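Local coordinates for Fdc1 (Candida dubliniensis, PDB 4ZAD), which probably catalyses the reversible decarboxylation of cinnamic, coumaric and ferulic acids to their vinyl derivatives, using a prenylated FMN cofactor, at residues Ala49-Asn54 with Leu67-Gly72; Gln166-Ser171 with Ser202-Ala207; Val229-Ile234 with Thr332-Leu337; His411-Val416 with Lys470-Cys475. All coordinates share one frame; numbering follows the deposited sequence.

Contact 1: Ala49-Asn54 with Leu67-Gly72; sequences APLFNN and LFRILG
Phe52 presents an edge of its ring to Ile70. With CG anti to its own carbonyl carbon (chi1 -67°), the ring lies alongside the neighbouring strand, and Ile70 O sits at that edge, near the ring plane. The beta-branched Ile70 also offers CB and CG2 to Phe52 CD1, each at 4.0 Å, and helix 34-45 packs on the same ring. On the opposite sheet face Leu51 and Leu71 meet less closely, Leu51 CD1 reaching Leu71 CB at 4.3 Å. This alternation belongs to an antiparallel pair in the middle of a mixed four-stranded sheet, flanked by strands 22-25 and 317-319. Phe52 and Ile70 form its hydrogen-bonded pair: Phe52 N binds Ile70 O at 2.7 Å, and Ile70 N returns to Phe52 O at 3.2 Å. Two residues along, past the non-hydrogen-bonded pair Leu51 and Leu71, Gly72 N donates to Pro50 O at 2.9 Å, which suits proline, whose carbonyl can accept although its nitrogen has no hydrogen to give. Further on Asn53 and Arg69 lie alongside, directed alike, their flat ends turned 55° apart. Arg69 CG rests 3.5 Å from Asn53 CA, while the bent chain carries the guanidinium past the Asn53 amide.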
loop_
_atom_site.group_PDB
_atom_site.type_symbol
_atom_site.label_atom_id
_atom_site.label_comp_id
_atom_site.label_asym_id
_atom_site.label_seq_id
_atom_site.Cartn_x
_atom_site.Cartn_y
_atom_site.Cartn_z
ATOM N N ALA A 49 8.600 1.869 24.017
ATOM C CA ALA A 49 10.008 2.126 23.763
ATOM C C ALA A 49 10.769 1.411 24.857
ATOM O O ALA A 49 10.434 1.581 26.019
ATOM C CB ALA A 49 10.305 3.639 23.795
ATOM N N PRO A 50 11.787 0.615 24.489
ATOM C CA PRO A 50 12.589 -0.069 25.487
ATOM C C PRO A 50 13.775 0.753 25.996
ATOM O O PRO A 50 14.628 1.192 25.230
ATOM C CB PRO A 50 13.077 -1.313 24.742
ATOM C CG PRO A 50 13.176 -0.897 23.350
ATOM C CD PRO A 50 12.149 0.187 23.129
ATOM N N LEU A 51 13.797 0.966 27.295
ATOM C CA LEU A 51 14.968 1.415 27.979
ATOM C C LEU A 51 15.769 0.163 28.417
ATOM O O LEU A 51 15.277 -0.693 29.165
ATOM C CB LEU A 51 14.551 2.271 29.158
ATOM C CG LEU A 51 15.635 2.981 29.955
ATOM C CD1 LEU A 51 16.636 3.722 29.086
ATOM C CD2 LEU A 51 14.960 3.930 30.964
ATOM N N PHE A 52 16.992 0.050 27.917
ATOM C CA PHE A 52 17.855 -1.055 28.245
ATOM C C PHE A 52 18.760 -0.624 29.363
ATOM O O PHE A 52 19.714 0.108 29.121
ATOM C CB PHE A 52 18.738 -1.401 27.066
ATOM C CG PHE A 52 18.010 -1.935 25.907
ATOM C CD1 PHE A 52 17.561 -1.097 24.927
ATOM C CD2 PHE A 52 17.783 -3.296 25.789
ATOM C CE1 PHE A 52 16.898 -1.594 23.858
ATOM C CE2 PHE A 52 17.136 -3.791 24.719
ATOM C CZ PHE A 52 16.688 -2.939 23.748
ATOM N N ASN A 53 18.461 -1.080 30.582
ATOM C CA ASN A 53 19.277 -0.763 31.756
ATOM C C ASN A 53 20.464 -1.720 31.963
ATOM O O ASN A 53 21.430 -1.365 32.627
ATOM C CB ASN A 53 18.430 -0.768 33.026
ATOM C CG ASN A 53 17.304 0.266 33.024
ATOM O OD1 ASN A 53 16.262 0.031 33.647
ATOM N ND2 ASN A 53 17.509 1.413 32.370
ATOM N N ASN A 54 20.397 -2.933 31.420
ATOM C CA ASN A 54 21.417 -3.955 31.707
ATOM C C ASN A 54 21.943 -4.536 30.422
ATOM O O ASN A 54 21.497 -5.569 29.982
ATOM C CB ASN A 54 20.822 -5.057 32.612
ATOM C CG ASN A 54 21.877 -6.081 33.134
ATOM O OD1 ASN A 54 23.091 -5.968 32.902
ATOM N ND2 ASN A 54 21.383 -7.085 33.850
ATOM N N LEU A 67 28.379 4.188 31.716
ATOM C CA LEU A 67 28.485 4.175 30.254
ATOM C C LEU A 67 28.168 2.808 29.669
ATOM O O LEU A 67 28.896 1.847 29.963
ATOM C CB LEU A 67 29.925 4.518 29.837
ATOM C CG LEU A 67 30.331 5.959 30.092
ATOM C CD1 LEU A 67 31.833 6.189 29.878
ATOM C CD2 LEU A 67 29.485 6.822 29.155
ATOM N N PHE A 68 27.077 2.669 28.898
ATOM C CA PHE A 68 25.870 3.514 28.965
ATOM C C PHE A 68 24.682 2.556 28.844
ATOM O O PHE A 68 24.871 1.364 28.530
ATOM C CB PHE A 68 25.832 4.563 27.855
ATOM C CG PHE A 68 26.324 4.062 26.541
ATOM C CD1 PHE A 68 25.516 3.277 25.741
ATOM C CD2 PHE A 68 27.599 4.372 26.107
ATOM C CE1 PHE A 68 25.973 2.784 24.528
ATOM C CE2 PHE A 68 28.081 3.894 24.905
ATOM C CZ PHE A 68 27.277 3.089 24.106
ATOM N N ARG A 69 23.485 3.061 29.131
ATOM C CA ARG A 69 22.230 2.348 28.822
ATOM C C ARG A 69 21.810 2.759 27.434
ATOM O O ARG A 69 22.342 3.723 26.899
ATOM C CB ARG A 69 21.097 2.754 29.775
ATOM C CG ARG A 69 21.193 2.159 31.191
ATOM C CD ARG A 69 21.169 3.232 32.298
ATOM N NE ARG A 69 19.821 3.684 32.659
ATOM C CZ ARG A 69 19.553 4.827 33.294
ATOM N NH1 ARG A 69 20.512 5.674 33.620
ATOM N NH2 ARG A 69 18.306 5.143 33.589
ATOM N N ILE A 70 20.833 2.056 26.870
ATOM C CA ILE A 70 20.254 2.429 25.568
ATOM C C ILE A 70 18.736 2.624 25.648
ATOM O O ILE A 70 18.027 1.757 26.158
ATOM C CB ILE A 70 20.615 1.407 24.457
ATOM C CG1 ILE A 70 22.126 1.472 24.176
ATOM C CG2 ILE A 70 19.796 1.685 23.152
ATOM C CD1 ILE A 70 22.635 0.339 23.293
ATOM N N LEU A 71 18.239 3.776 25.182
ATOM C CA LEU A 71 16.805 3.940 24.901
ATOM C C LEU A 71 16.641 3.645 23.432
ATOM O O LEU A 71 17.386 4.179 22.616
ATOM C CB LEU A 71 16.326 5.366 25.173
ATOM C CG LEU A 71 14.851 5.611 24.863
ATOM C CD1 LEU A 71 13.979 4.681 25.679
ATOM C CD2 LEU A 71 14.453 7.052 25.099
ATOM N N GLY A 72 15.668 2.812 23.085
ATOM C CA GLY A 72 15.391 2.496 21.684
ATOM C C GLY A 72 14.017 2.953 21.189
ATOM O O GLY A 72 13.121 3.203 21.962
#

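Contact 2: Gln166-Ser171 with Ser202-Ala207; sequences QTPDKS and SDAWVA
Gln166 meets Trp205 through its backbone: the indole NE1 donates to Gln166 O at 2.8 Å, in a fairly straight bond (162° at the hydrogen) with the oxygen almost in the ring plane. Tryptophan suits this place because it offers one N-H at its edge while keeping apolar faces for packing. Thr167 sends its CB away from the helix, and its OG1 donates to Asp169 OD1 at 3.1 Å. Pro168 then lies over one face of the indole, a CH-pi contact in which Pro168 CG stands 3.9 Å from the centroid of the Trp205 five-membered ring, only 3° off its normal. The neighbouring methylene, Pro168 CD, also touches Ala204 CB at 3.7 Å; the short alanine lets the proline ring come close to the helix. Asp169 folds back on its own loop, where OD1 gathers three donors: the Thr167 hydroxyl, Ser171 OG at 2.8 Å, and Ser171 N, which closes an Asx turn. Lys170 ends the type I turn begun at Thr167, its N bonded to Thr167 O. This is the tip of a beta hairpin between strands 162-166 and 173-176, packed against helix 197-207; the returning strand carries Asn174, which binds both manganese and the prenylated FMN.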
loop_
_atom_site.group_PDB
_atom_site.type_symbol
_atom_site.label_atom_id
_atom_site.label_comp_id
_atom_site.label_asym_id
_atom_site.label_seq_id
_atom_site.Cartn_x
_atom_site.Cartn_y
_atom_site.Cartn_z
ATOM N N GLN A 166 30.618 24.060 12.984
ATOM C CA GLN A 166 30.539 25.511 12.767
ATOM C C GLN A 166 31.474 25.933 11.630
ATOM O O GLN A 166 32.571 25.405 11.504
ATOM C CB GLN A 166 30.965 26.209 14.048
ATOM C CG GLN A 166 30.807 27.736 14.057
ATOM C CD GLN A 166 31.261 28.329 15.372
ATOM O OE1 GLN A 166 32.463 28.579 15.588
ATOM N NE2 GLN A 166 30.310 28.546 16.270
ATOM N N THR A 167 31.036 26.863 10.793
ATOM C CA THR A 167 31.852 27.391 9.683
ATOM C C THR A 167 33.072 28.168 10.222
ATOM O O THR A 167 33.064 28.616 11.362
ATOM C CB THR A 167 31.004 28.315 8.744
ATOM O OG1 THR A 167 30.378 29.329 9.524
ATOM C CG2 THR A 167 29.935 27.541 8.020
ATOM N N PRO A 168 34.143 28.308 9.423
ATOM C CA PRO A 168 35.348 28.996 9.975
ATOM C C PRO A 168 35.085 30.426 10.455
ATOM O O PRO A 168 35.537 30.799 11.532
ATOM C CB PRO A 168 36.349 28.974 8.812
ATOM C CG PRO A 168 35.815 27.985 7.801
ATOM C CD PRO A 168 34.343 27.815 8.043
ATOM N N ASP A 169 34.299 31.184 9.690
ATOM C CA ASP A 169 33.922 32.560 10.066
ATOM C C ASP A 169 32.875 32.662 11.179
ATOM O O ASP A 169 32.456 33.781 11.504
ATOM C CB ASP A 169 33.488 33.398 8.821
ATOM C CG ASP A 169 32.135 32.963 8.177
ATOM O OD1 ASP A 169 31.332 32.168 8.737
ATOM O OD2 ASP A 169 31.863 33.468 7.059
ATOM N N LYS A 170 32.424 31.525 11.720
ATOM C CA LYS A 170 31.424 31.487 12.808
ATOM C C LYS A 170 29.984 31.968 12.458
ATOM O O LYS A 170 29.183 32.169 13.346
ATOM C CB LYS A 170 31.924 32.263 14.050
ATOM C CG LYS A 170 33.305 31.826 14.612
ATOM C CD LYS A 170 33.702 32.574 15.915
ATOM C CE LYS A 170 34.971 31.974 16.604
ATOM N NZ LYS A 170 35.682 32.890 17.636
ATOM N N SER A 171 29.647 32.123 11.189
ATOM C CA SER A 171 28.334 32.644 10.812
ATOM C C SER A 171 27.222 31.570 10.800
ATOM O O SER A 171 26.035 31.892 10.734
ATOM C CB SER A 171 28.416 33.345 9.444
ATOM O OG SER A 171 28.607 32.401 8.405
ATOM N N SER A 202 31.916 21.474 6.392
ATOM C CA SER A 202 33.280 21.008 6.420
ATOM C C SER A 202 33.997 21.369 5.101
ATOM O O SER A 202 35.239 21.513 5.116
ATOM C CB SER A 202 33.338 19.506 6.707
ATOM O OG SER A 202 32.546 18.749 5.796
ATOM N N ASP A 203 33.221 21.519 4.000
ATOM C CA ASP A 203 33.735 21.941 2.687
ATOM C C ASP A 203 34.391 23.307 2.845
ATOM O O ASP A 203 35.273 23.647 2.081
ATOM C CB ASP A 203 32.635 22.120 1.617
ATOM C CG ASP A 203 32.312 20.857 0.816
ATOM O OD1 ASP A 203 33.011 19.852 0.914
ATOM O OD2 ASP A 203 31.295 20.879 0.069
ATOM N N ALA A 204 33.901 24.092 3.808
ATOM C CA ALA A 204 34.388 25.444 4.036
ATOM C C ALA A 204 35.754 25.381 4.702
ATOM O O ALA A 204 36.644 26.197 4.402
ATOM C CB ALA A 204 33.406 26.242 4.882
ATOM N N TRP A 205 35.929 24.421 5.598
ATOM C CA TRP A 205 37.199 24.258 6.260
ATOM C C TRP A 205 38.235 23.749 5.288
ATOM O O TRP A 205 39.408 24.075 5.401
ATOM C CB TRP A 205 37.069 23.324 7.444
ATOM C CG TRP A 205 36.383 23.973 8.635
ATOM C CD1 TRP A 205 35.048 24.129 8.817
ATOM C CD2 TRP A 205 37.009 24.529 9.801
ATOM N NE1 TRP A 205 34.797 24.738 10.023
ATOM C CE2 TRP A 205 35.982 24.982 10.651
ATOM C CE3 TRP A 205 38.335 24.677 10.208
ATOM C CZ2 TRP A 205 36.231 25.589 11.862
ATOM C CZ3 TRP A 205 38.595 25.278 11.414
ATOM C CH2 TRP A 205 37.544 25.738 12.235
ATOM N N VAL A 206 37.780 22.961 4.324
ATOM C CA VAL A 206 38.623 22.470 3.252
ATOM C C VAL A 206 39.040 23.633 2.354
ATOM O O VAL A 206 40.240 23.811 2.060
ATOM C CB VAL A 206 37.928 21.332 2.442
ATOM C CG1 VAL A 206 38.792 20.934 1.213
ATOM C CG2 VAL A 206 37.729 20.094 3.329
ATOM N N ALA A 207 38.073 24.458 1.967
ATOM C CA ALA A 207 38.358 25.567 1.076
ATOM C C ALA A 207 39.451 26.488 1.666
ATOM O O ALA A 207 40.191 27.127 0.918
ATOM C CB ALA A 207 37.098 26.344 0.737
#

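Contact 3: Val229-Ile234 with Thr332-Leu337; sequences VSSMPI and TLIGGL. With K (potassium ion), chain D; 4LU (1-deoxy-5-O-phosphono-1-(3,3,4,5-tetramethyl-9,11-dioxo-2,3,8,9,10,11-hexahydro-7H-quinolino[1,8-fg]pteridin-12-ium-7-y l)-D-ribitol), chain E.
Ser231 holds OG anti to its backbone N (chi1 -176°), which carries the hydroxyl to the flavin and to Leu333: Ser231 OG lies 3.0 Å from 4LU C8M, a methyl of the prenylated flavin, and 3.7 Å from Leu333 CB. A small residue fits between helix and cofactor. Leu337 holds CG anti to its carbonyl carbon (chi1 -58°), and this helps its methyl CD1 reach Ser231 CB at 3.7 Å; Leu337 CB lies against Met232 CB at 4.0 Å. From the same segment as Leu337, Ile334 extends CG1 and CD1 to the same end of the ring system, Ile334 CG1 being 3.2 Å from the flavin C9. Behind these groups the chain leaves helix 224-230 and turns its carbonyls onto a potassium ion, Met232 O at 2.7 Å, with Val229 O and Ser230 O beside it. The cofactor supplies O5' and a phosphate oxygen, O2P, and Trp175 O and Glu240 OE1 complete the set. Pro233 centres an inverse gamma turn next to the ribityl O4'. Chemically the contact is divided: the Ser231 side chain and the aliphatic Leu333 and Ile334 border the ring end, while backbone oxygens, with Glu240 and the cofactor, hold a cation that probably offsets part of the phosphate charge.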
loop_
_atom_site.group_PDB
_atom_site.type_symbol
_atom_site.label_atom_id
_atom_site.label_comp_id
_atom_site.label_asym_id
_atom_site.label_seq_id
_atom_site.Cartn_x
_atom_site.Cartn_y
_atom_site.Cartn_z
ATOM N N VAL A 229 14.780 18.735 15.032
ATOM C CA VAL A 229 15.321 19.669 14.028
ATOM C C VAL A 229 16.667 19.205 13.445
ATOM O O VAL A 229 16.924 19.428 12.270
ATOM C CB VAL A 229 15.396 21.105 14.569
ATOM C CG1 VAL A 229 15.994 22.051 13.547
ATOM C CG2 VAL A 229 13.980 21.554 14.942
ATOM N N SER A 230 17.487 18.536 14.249
ATOM C CA SER A 230 18.739 17.991 13.770
ATOM C C SER A 230 18.443 17.090 12.573
ATOM O O SER A 230 19.227 16.962 11.644
ATOM C CB SER A 230 19.515 17.200 14.864
ATOM O OG SER A 230 20.133 18.052 15.818
ATOM N N SER A 231 17.272 16.504 12.583
ATOM C CA SER A 231 16.847 15.667 11.479
ATOM C C SER A 231 16.091 16.365 10.311
ATOM O O SER A 231 15.798 15.728 9.297
ATOM C CB SER A 231 16.029 14.536 12.071
ATOM O OG SER A 231 15.680 13.647 11.013
ATOM N N MET A 232 15.815 17.664 10.436
ATOM C CA MET A 232 15.049 18.450 9.462
ATOM C C MET A 232 15.951 19.273 8.555
ATOM O O MET A 232 16.885 19.887 9.044
ATOM C CB MET A 232 14.171 19.422 10.253
ATOM C CG MET A 232 13.305 20.370 9.444
ATOM S SD MET A 232 11.976 20.933 10.486
ATOM C CE MET A 232 10.899 21.754 9.297
ATOM N N PRO A 233 15.682 19.300 7.231
ATOM C CA PRO A 233 16.518 20.099 6.326
ATOM C C PRO A 233 16.064 21.551 6.232
ATOM O O PRO A 233 15.445 21.948 5.232
ATOM C CB PRO A 233 16.335 19.408 4.989
ATOM C CG PRO A 233 14.932 18.919 5.049
ATOM C CD PRO A 233 14.733 18.475 6.474
ATOM N N ILE A 234 16.356 22.332 7.276
ATOM C CA ILE A 234 16.163 23.786 7.231
ATOM C C ILE A 234 17.255 24.422 6.338
ATOM O O ILE A 234 18.171 23.741 5.842
ATOM C CB ILE A 234 16.126 24.433 8.630
ATOM C CG1 ILE A 234 17.474 24.331 9.359
ATOM C CG2 ILE A 234 15.007 23.828 9.471
ATOM C CD1 ILE A 234 17.592 25.369 10.431
ATOM N N THR A 332 9.449 8.528 10.177
ATOM C CA THR A 332 8.699 9.559 10.865
ATOM C C THR A 332 9.493 10.861 10.887
ATOM O O THR A 332 8.913 11.946 10.722
ATOM C CB THR A 332 8.422 9.193 12.282
ATOM O OG1 THR A 332 9.662 8.881 12.922
ATOM C CG2 THR A 332 7.441 8.031 12.358
ATOM N N LEU A 333 10.801 10.766 11.085
ATOM C CA LEU A 333 11.590 11.974 11.182
ATOM C C LEU A 333 12.203 12.348 9.832
ATOM O O LEU A 333 12.189 13.515 9.457
ATOM C CB LEU A 333 12.697 11.874 12.263
ATOM C CG LEU A 333 12.311 11.856 13.745
ATOM C CD1 LEU A 333 13.547 11.888 14.594
ATOM C CD2 LEU A 333 11.377 13.049 14.093
ATOM N N ILE A 334 12.746 11.401 9.085
ATOM C CA ILE A 334 13.398 11.791 7.850
ATOM C C ILE A 334 12.314 12.187 6.879
ATOM O O ILE A 334 12.392 13.249 6.286
ATOM C CB ILE A 334 14.317 10.710 7.260
ATOM C CG1 ILE A 334 15.542 10.495 8.156
ATOM C CG2 ILE A 334 14.744 11.108 5.821
ATOM C CD1 ILE A 334 16.517 9.463 7.617
ATOM N N GLY A 335 11.310 11.345 6.713
ATOM C CA GLY A 335 10.203 11.707 5.848
ATOM C C GLY A 335 9.267 12.819 6.359
ATOM O O GLY A 335 8.869 13.713 5.589
ATOM N N GLY A 336 8.899 12.749 7.639
ATOM C CA GLY A 336 7.977 13.706 8.218
ATOM C C GLY A 336 8.544 15.088 8.109
ATOM O O GLY A 336 7.845 16.048 7.799
ATOM N N LEU A 337 9.850 15.187 8.338
ATOM C CA LEU A 337 10.470 16.489 8.434
ATOM C C LEU A 337 10.835 16.996 7.061
ATOM O O LEU A 337 10.817 18.183 6.849
ATOM C CB LEU A 337 11.682 16.424 9.352
ATOM C CG LEU A 337 11.353 15.940 10.774
ATOM C CD1 LEU A 337 12.650 15.844 11.539
ATOM C CD2 LEU A 337 10.319 16.839 11.483
HETATM K K K D . 19.255 19.812 10.357
HETATM C C9 4LU E . 18.141 10.991 9.962
HETATM C C8 4LU E . 17.791 10.381 11.173
HETATM C C7 4LU E . 18.472 9.240 11.622
HETATM C C10 4LU E . 21.114 11.238 7.792
HETATM C C6 4LU E . 19.516 8.653 10.735
HETATM N N3 4LU E . 23.573 10.718 6.724
HETATM C C2 4LU E . 22.975 11.888 6.470
HETATM C C13 4LU E . 21.241 7.949 12.208
HETATM C C5 4LU E . 20.282 7.471 11.143
HETATM C C1 4LU E . 21.450 7.748 8.938
HETATM O O2 4LU E . 23.589 12.700 5.765
HETATM N N1 4LU E . 21.753 12.147 6.996
HETATM C C4 4LU E . 22.982 9.775 7.486
HETATM O O4 4LU E . 23.659 8.729 7.637
HETATM C C4A 4LU E . 21.740 9.995 8.034
HETATM N N5 4LU E . 20.825 8.848 8.627
HETATM C C3 4LU E . 21.232 7.057 10.124
HETATM C C12 4LU E . 19.441 6.333 11.713
HETATM C C5A 4LU E . 19.808 9.320 9.439
HETATM C C7M 4LU E . 18.149 8.564 12.929
HETATM C C8M 4LU E . 16.701 11.040 11.976
HETATM C C9A 4LU E . 19.231 10.584 9.177
HETATM N N10 4LU E . 19.895 11.533 8.322
HETATM C "C1'" 4LU E . 19.126 12.516 7.547
HETATM C "C2'" 4LU E . 19.502 13.910 8.050
HETATM O "O2'" 4LU E . 19.452 13.906 9.491
HETATM C "C3'" 4LU E . 18.599 15.006 7.468
HETATM O "O3'" 4LU E . 18.763 15.065 6.036
HETATM C "C4'" 4LU E . 18.896 16.394 8.075
HETATM O "O4'" 4LU E . 18.279 17.404 7.272
HETATM C "C5'" 4LU E . 20.405 16.691 8.109
HETATM O "O5'" 4LU E . 20.719 17.978 8.604
HETATM P P 4LU E . 21.153 19.191 7.676
HETATM O O2P 4LU E . 21.563 20.168 8.778
HETATM O O3P 4LU E . 19.866 19.509 6.884
HETATM O O1P 4LU E . 22.272 18.678 6.796
#

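Contact 4: His411-Val416 with Lys470-Cys475; sequences HEIILV and KCVTTC
Lys470 passes over one face of the His411 ring at about a right angle, with Lys470 CE 3.9 Å from the ring centroid in a CH-pi contact. Extended beyond CG, its methylenes span the imidazole, Lys470 CG lying 3.8 Å from His411 CD2, while NZ continues to the backbone oxygens of Ser408 and Leu410. Lysine suits a buried place here because its methylenes pack on the ring while NZ finds carbonyl oxygens. Glu412 starts anti to its backbone N (chi1 -179°) and then bends at chi2 (147°), which swings the carboxylate across to the other strand. There Glu412 OE2 accepts from Thr473 OG1 at 2.5 Å, on the anti side and out of the carboxylate plane, and it also bonds to Tyr432 OH; two hydroxyls therefore satisfy a buried oxygen. Cys471 SG packs on the same group, 3.7 Å from Glu412 CD. On the other face Val472 straddles two neighbours, Val472 CG2 at 4.0 Å from Ile413 CG1 and Val472 CG1 at 3.8 Å from Leu415 CD1. Five backbone bonds join these parallel strands, neighbours inside the mixed five-stranded sheet of the C-terminal domain. Strand 369-374 flanks 412-417, and antiparallel 442-445 borders 470-475; helix 386-399 lies on the Leu415 and Val472 face, while Pro438 and Val439 of the second subunit reach Glu412 and Cys471.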
loop_
_atom_site.group_PDB
_atom_site.type_symbol
_atom_site.label_atom_id
_atom_site.label_comp_id
_atom_site.label_asym_id
_atom_site.label_seq_id
_atom_site.Cartn_x
_atom_site.Cartn_y
_atom_site.Cartn_z
ATOM N N HIS A 411 12.004 10.418 -4.911
ATOM C CA HIS A 411 12.028 9.966 -6.209
ATOM C C HIS A 411 10.720 9.978 -7.020
ATOM O O HIS A 411 10.758 9.904 -8.225
ATOM C CB HIS A 411 12.673 8.612 -6.347
ATOM C CG HIS A 411 14.162 8.638 -6.548
ATOM N ND1 HIS A 411 15.044 9.028 -5.556
ATOM C CD2 HIS A 411 14.929 8.216 -7.580
ATOM C CE1 HIS A 411 16.284 8.888 -5.989
ATOM N NE2 HIS A 411 16.242 8.413 -7.218
ATOM N N GLU A 412 9.572 10.072 -6.360
ATOM C CA GLU A 412 8.306 10.126 -7.063
ATOM C C GLU A 412 7.374 11.069 -6.316
ATOM O O GLU A 412 7.218 10.977 -5.099
ATOM C CB GLU A 412 7.717 8.728 -7.187
ATOM C CG GLU A 412 6.393 8.681 -7.929
ATOM C CD GLU A 412 6.177 7.410 -8.727
ATOM O OE1 GLU A 412 7.014 6.486 -8.649
ATOM O OE2 GLU A 412 5.167 7.345 -9.444
ATOM N N ILE A 413 6.808 12.023 -7.041
ATOM C CA ILE A 413 5.945 13.028 -6.450
ATOM C C ILE A 413 4.589 12.699 -7.026
ATOM O O ILE A 413 4.493 12.407 -8.218
ATOM C CB ILE A 413 6.306 14.442 -6.853
ATOM C CG1 ILE A 413 7.813 14.702 -6.676
ATOM C CG2 ILE A 413 5.435 15.438 -6.066
ATOM C CD1 ILE A 413 8.333 14.612 -5.222
ATOM N N ILE A 414 3.565 12.714 -6.178
ATOM C CA ILE A 414 2.288 12.172 -6.534
ATOM C C ILE A 414 1.229 13.228 -6.366
ATOM O O ILE A 414 0.959 13.656 -5.284
ATOM C CB ILE A 414 1.987 11.010 -5.667
ATOM C CG1 ILE A 414 2.954 9.860 -6.022
ATOM C CG2 ILE A 414 0.555 10.586 -5.867
ATOM C CD1 ILE A 414 2.726 8.621 -5.230
ATOM N N LEU A 415 0.683 13.727 -7.455
ATOM C CA LEU A 415 -0.252 14.826 -7.362
ATOM C C LEU A 415 -1.645 14.218 -7.312
ATOM O O LEU A 415 -1.992 13.431 -8.170
ATOM C CB LEU A 415 -0.093 15.744 -8.546
ATOM C CG LEU A 415 1.327 16.310 -8.762
ATOM C CD1 LEU A 415 1.383 17.106 -10.132
ATOM C CD2 LEU A 415 1.838 17.159 -7.647
ATOM N N VAL A 416 -2.408 14.557 -6.279
ATOM C CA VAL A 416 -3.726 14.024 -6.105
ATOM C C VAL A 416 -4.714 15.109 -5.674
ATOM O O VAL A 416 -4.334 16.101 -5.067
ATOM C CB VAL A 416 -3.715 12.856 -5.102
ATOM C CG1 VAL A 416 -3.301 13.311 -3.686
ATOM C CG2 VAL A 416 -5.073 12.204 -5.104
ATOM N N LYS A 470 14.042 10.216 -11.449
ATOM C CA LYS A 470 12.894 10.765 -10.707
ATOM C C LYS A 470 11.709 11.103 -11.608
ATOM O O LYS A 470 11.857 11.337 -12.791
ATOM C CB LYS A 470 13.289 11.978 -9.855
ATOM C CG LYS A 470 14.476 11.736 -8.926
ATOM C CD LYS A 470 14.749 12.930 -7.975
ATOM C CE LYS A 470 15.685 12.494 -6.824
ATOM N NZ LYS A 470 15.668 13.345 -5.589
ATOM N N CYS A 471 10.520 11.133 -11.024
ATOM C CA CYS A 471 9.357 11.477 -11.797
ATOM C C CYS A 471 8.294 12.155 -10.956
ATOM O O CYS A 471 8.315 12.057 -9.758
ATOM C CB CYS A 471 8.812 10.213 -12.432
ATOM S SG CYS A 471 7.493 9.454 -11.523
ATOM N N VAL A 472 7.397 12.883 -11.601
ATOM C CA VAL A 472 6.229 13.471 -10.965
ATOM C C VAL A 472 4.991 12.830 -11.593
ATOM O O VAL A 472 4.791 12.938 -12.813
ATOM C CB VAL A 472 6.186 14.967 -11.191
ATOM C CG1 VAL A 472 4.786 15.583 -10.738
ATOM C CG2 VAL A 472 7.403 15.617 -10.508
ATOM N N THR A 473 4.188 12.142 -10.769
ATOM C CA THR A 473 3.075 11.339 -11.252
ATOM C C THR A 473 1.790 12.014 -10.954
ATOM O O THR A 473 1.525 12.340 -9.816
ATOM C CB THR A 473 3.070 9.974 -10.579
ATOM O OG1 THR A 473 4.341 9.352 -10.764
ATOM C CG2 THR A 473 2.032 9.104 -11.174
ATOM N N THR A 474 0.963 12.248 -11.958
ATOM C CA THR A 474 -0.264 13.005 -11.694
ATOM C C THR A 474 -1.481 12.098 -11.595
ATOM O O THR A 474 -1.808 11.361 -12.513
ATOM C CB THR A 474 -0.443 14.254 -12.625
ATOM O OG1 THR A 474 -1.785 14.307 -13.175
ATOM C CG2 THR A 474 0.632 14.313 -13.692
ATOM N N CYS A 475 -2.123 12.121 -10.429
ATOM C CA CYS A 475 -3.280 11.279 -10.143
ATOM C C CYS A 475 -4.494 12.183 -9.992
ATOM O O CYS A 475 -5.152 12.120 -8.992
ATOM C CB CYS A 475 -3.047 10.474 -8.888
ATOM S SG CYS A 475 -1.620 9.294 -8.953
#

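Contact 3 is the central one, its centre about 4 Å from that of the chain. It joins a segment of the Rift-related domain to one of the C-terminal domain and touches both prenylated flavin and potassium. The others stand back from the pocket: Gly72 of contact 1 is about 11 Å from the flavin, the side chain of Thr167 in contact 2 about 10 Å from manganese, and the side chain of Lys470 in contact 4 about 12 Å from the flavin. Each of these three contacts comes within about 11 Å of contact 3 at the nearest atoms, whereas contacts 1 and 4, on opposite sides of the chain's centre, have centres about 40 Å apart.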